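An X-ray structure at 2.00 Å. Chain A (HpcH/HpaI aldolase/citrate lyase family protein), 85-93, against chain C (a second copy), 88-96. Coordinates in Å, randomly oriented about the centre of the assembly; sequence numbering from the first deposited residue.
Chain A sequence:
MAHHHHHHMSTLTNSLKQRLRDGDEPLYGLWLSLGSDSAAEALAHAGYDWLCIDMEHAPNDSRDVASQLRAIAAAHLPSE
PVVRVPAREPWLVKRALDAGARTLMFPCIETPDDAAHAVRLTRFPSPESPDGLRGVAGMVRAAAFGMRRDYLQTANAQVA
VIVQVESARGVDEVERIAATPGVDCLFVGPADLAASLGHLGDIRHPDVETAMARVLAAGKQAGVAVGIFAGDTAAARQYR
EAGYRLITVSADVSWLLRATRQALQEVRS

Chain A (85-93) VPAREPWLV
Chain C 88-96: REPWLVKRA

Two copies of one chain can meet asymmetrically even where equivalent residues touch, and this contact is a compact example: the two Trp91 and the two Glu89 meet, yet C:Trp91 is packed by A:Pro86, A:Ala87, A:Trp91 and A:Leu92, while A:Trp91 touches the chain C stretch only through C:Trp91. In chain A, residues 85-89 form an irregular lead-in, with A:Pro86 at phi/psi -68/-33 and A:Ala87 extended at -166/168, before a helix starts at A:Pro90. Chain C likewise enters a helix at C:Pro90. A:Glu89 and C:Glu89 are the N-cap residues; A:Val93 N donates to A:Glu89 O and C:Val93 N to C:Glu89 O, each at 3.2 Å.

The closest CA pair is A:Pro86 CA with C:Trp91 CA, 5.8 Å apart. C:Trp91 points toward chain A with chi1 81° (p) and chi2 -86°, and 106 Å² of it is covered, the largest share of the 286 Å² buried in total. A:Pro86 CB lies 3.5 Å from C:Trp91 CE3, its compact ring allowing close approach, while the small A:Ala87 places CB 4.2 Å from C:Trp91 CD1. A:Leu92, chi1 m and chi2 t, carries CD1 over one face of the indole, 4.2 Å from the centroid of the C:Trp91 five-membered ring, a CH-pi contact. A:Trp91 adopts the same p rotamer but starts sideways; its far end still reaches inward, so A:Trp91 CZ2 and C:Trp91 CZ2 lie 4.0 Å apart.

No direct hydrogen bond crosses; water supplies the polar links. The long C:Lys94 side chain (m, t, m, t) brings NZ to 2.8 Å from a water that donates to A:Pro86 O, also at 2.8 Å. Both glutamates fold m, m, leaving A:Glu89 OE2 and C:Glu89 OE1 4.3 Å apart, like charges bridged by one water donating to A:Glu89 OE2 at 2.5 Å and C:Glu89 OE1 at 2.7 Å.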

# COMPACT_ATOMS: atom_id res chain seq x y z
N VAL A 85 16.53 14.28 -3.79
CA VAL A 85 15.28 14.86 -3.31
C VAL A 85 14.59 15.61 -4.46
O VAL A 85 15.23 15.93 -5.47
CB VAL A 85 15.45 15.77 -2.06
CG1 VAL A 85 16.02 14.96 -0.91
CG2 VAL A 85 16.29 17.01 -2.36
N PRO A 86 13.27 15.82 -4.33
CA PRO A 86 12.53 16.48 -5.41
C PRO A 86 12.89 17.95 -5.58
O PRO A 86 12.86 18.44 -6.70
CB PRO A 86 11.05 16.35 -4.96
CG PRO A 86 11.05 15.32 -3.89
CD PRO A 86 12.39 15.49 -3.21
N ALA A 87 13.21 18.63 -4.48
CA ALA A 87 13.40 20.10 -4.45
C ALA A 87 14.09 20.45 -3.12
O ALA A 87 14.18 19.64 -2.22
CB ALA A 87 12.06 20.81 -4.53
N ARG A 88 14.56 21.69 -3.03
CA ARG A 88 15.29 22.11 -1.85
C ARG A 88 14.34 22.73 -0.83
O ARG A 88 14.45 23.91 -0.53
CB ARG A 88 16.35 23.10 -2.30
CG ARG A 88 17.56 23.14 -1.42
CD ARG A 88 18.57 24.08 -2.01
NE ARG A 88 18.09 25.44 -2.00
CZ ARG A 88 17.70 26.13 -3.06
NH1 ARG A 88 17.80 25.64 -4.29
NH2 ARG A 88 17.28 27.37 -2.86
N GLU A 89 13.36 21.96 -0.34
CA GLU A 89 12.40 22.40 0.65
C GLU A 89 12.77 21.74 1.97
O GLU A 89 12.99 20.55 2.02
CB GLU A 89 10.98 21.95 0.29
CG GLU A 89 10.42 22.39 -1.09
CD GLU A 89 10.20 23.89 -1.22
OE1 GLU A 89 10.18 24.62 -0.20
OE2 GLU A 89 10.06 24.35 -2.37
N PRO A 90 12.82 22.52 3.05
CA PRO A 90 13.17 21.95 4.35
C PRO A 90 12.43 20.63 4.68
O PRO A 90 13.06 19.64 5.11
CB PRO A 90 12.79 23.06 5.34
CG PRO A 90 12.84 24.35 4.57
CD PRO A 90 12.60 23.99 3.11
N TRP A 91 11.12 20.59 4.48
CA TRP A 91 10.35 19.40 4.88
C TRP A 91 10.71 18.13 4.11
O TRP A 91 10.75 17.03 4.68
CB TRP A 91 8.83 19.68 4.85
CG TRP A 91 8.14 19.53 3.53
CD1 TRP A 91 7.97 20.50 2.58
CD2 TRP A 91 7.40 18.38 3.05
NE1 TRP A 91 7.23 20.01 1.50
CE2 TRP A 91 6.87 18.72 1.76
CE3 TRP A 91 7.15 17.12 3.55
CZ2 TRP A 91 6.07 17.85 1.04
CZ3 TRP A 91 6.37 16.24 2.81
CH2 TRP A 91 5.85 16.61 1.57
N LEU A 92 11.00 18.26 2.82
CA LEU A 92 11.46 17.13 1.99
C LEU A 92 12.85 16.61 2.39
O LEU A 92 13.11 15.41 2.42
CB LEU A 92 11.48 17.57 0.53
CG LEU A 92 10.11 17.81 -0.07
CD1 LEU A 92 10.16 18.54 -1.40
CD2 LEU A 92 9.36 16.46 -0.21
N VAL A 93 13.75 17.52 2.72
CA VAL A 93 15.11 17.16 3.15
C VAL A 93 15.09 16.46 4.50
O VAL A 93 15.79 15.50 4.69
CB VAL A 93 16.02 18.40 3.19
CG1 VAL A 93 17.37 18.16 3.88
CG2 VAL A 93 16.23 18.93 1.79
N ARG C 88 1.27 25.09 -7.67
CA ARG C 88 2.12 25.45 -8.76
C ARG C 88 3.59 25.41 -8.32
O ARG C 88 4.25 26.45 -8.19
CB ARG C 88 1.70 26.85 -9.24
CG ARG C 88 2.11 27.12 -10.67
CD ARG C 88 1.64 28.49 -11.11
NE ARG C 88 2.47 29.53 -10.52
CZ ARG C 88 2.10 30.36 -9.56
NH1 ARG C 88 0.88 30.37 -9.09
NH2 ARG C 88 2.98 31.25 -9.13
N GLU C 89 4.07 24.22 -8.03
CA GLU C 89 5.43 23.98 -7.54
C GLU C 89 6.15 23.17 -8.60
O GLU C 89 5.62 22.13 -9.04
CB GLU C 89 5.40 23.19 -6.25
CG GLU C 89 4.81 23.89 -5.04
CD GLU C 89 5.65 25.06 -4.55
OE1 GLU C 89 6.82 25.25 -5.00
OE2 GLU C 89 5.13 25.79 -3.70
N PRO C 90 7.38 23.57 -8.97
CA PRO C 90 8.02 22.76 -9.99
C PRO C 90 7.94 21.23 -9.72
O PRO C 90 7.51 20.48 -10.63
CB PRO C 90 9.48 23.29 -10.02
CG PRO C 90 9.36 24.74 -9.57
CD PRO C 90 8.22 24.73 -8.56
N TRP C 91 8.27 20.75 -8.50
CA TRP C 91 8.38 19.28 -8.30
C TRP C 91 7.06 18.49 -8.45
O TRP C 91 7.06 17.36 -8.94
CB TRP C 91 9.05 18.94 -6.97
CG TRP C 91 8.22 18.98 -5.73
CD1 TRP C 91 7.97 20.08 -4.95
CD2 TRP C 91 7.64 17.85 -5.03
NE1 TRP C 91 7.23 19.71 -3.85
CE2 TRP C 91 7.04 18.35 -3.86
CE3 TRP C 91 7.59 16.48 -5.29
CZ2 TRP C 91 6.37 17.52 -2.94
CZ3 TRP C 91 6.92 15.63 -4.36
CH2 TRP C 91 6.33 16.16 -3.20
N LEU C 92 5.96 19.10 -8.01
CA LEU C 92 4.62 18.55 -8.18
C LEU C 92 4.18 18.43 -9.63
O LEU C 92 3.60 17.44 -10.02
CB LEU C 92 3.63 19.40 -7.43
CG LEU C 92 3.83 19.32 -5.91
CD1 LEU C 92 2.93 20.31 -5.20
CD2 LEU C 92 3.53 17.91 -5.39
N VAL C 93 4.48 19.45 -10.43
CA VAL C 93 4.20 19.41 -11.87
C VAL C 93 5.00 18.34 -12.57
O VAL C 93 4.44 17.59 -13.40
CB VAL C 93 4.40 20.79 -12.54
CG1 VAL C 93 4.17 20.70 -14.06
CG2 VAL C 93 3.40 21.75 -11.95
N LYS C 94 6.30 18.22 -12.25
CA LYS C 94 7.15 17.18 -12.78
C LYS C 94 6.53 15.82 -12.48
O LYS C 94 6.43 14.99 -13.39
CB LYS C 94 8.62 17.22 -12.23
CG LYS C 94 9.51 18.27 -12.91
CD LYS C 94 10.97 18.35 -12.43
CE LYS C 94 11.05 19.02 -11.05
NZ LYS C 94 12.41 19.57 -10.68
N ARG C 95 6.14 15.58 -11.22
CA ARG C 95 5.52 14.29 -10.84
C ARG C 95 4.28 13.93 -11.69
O ARG C 95 4.12 12.80 -12.09
CB ARG C 95 5.16 14.24 -9.34
CG ARG C 95 6.41 14.22 -8.42
CD ARG C 95 7.15 12.91 -8.48
NE ARG C 95 8.06 12.69 -7.35
CZ ARG C 95 7.70 12.22 -6.16
NH1 ARG C 95 6.41 11.91 -5.87
NH2 ARG C 95 8.64 12.05 -5.23
N ALA C 96 3.44 14.92 -11.99
CA ALA C 96 2.16 14.65 -12.67
C ALA C 96 2.41 14.39 -14.18
O ALA C 96 1.91 13.40 -14.73
CB ALA C 96 1.21 15.79 -12.48
O HOH W 1 12.44 20.77 -8.14
O HOH W 2 8.96 23.70 -4.48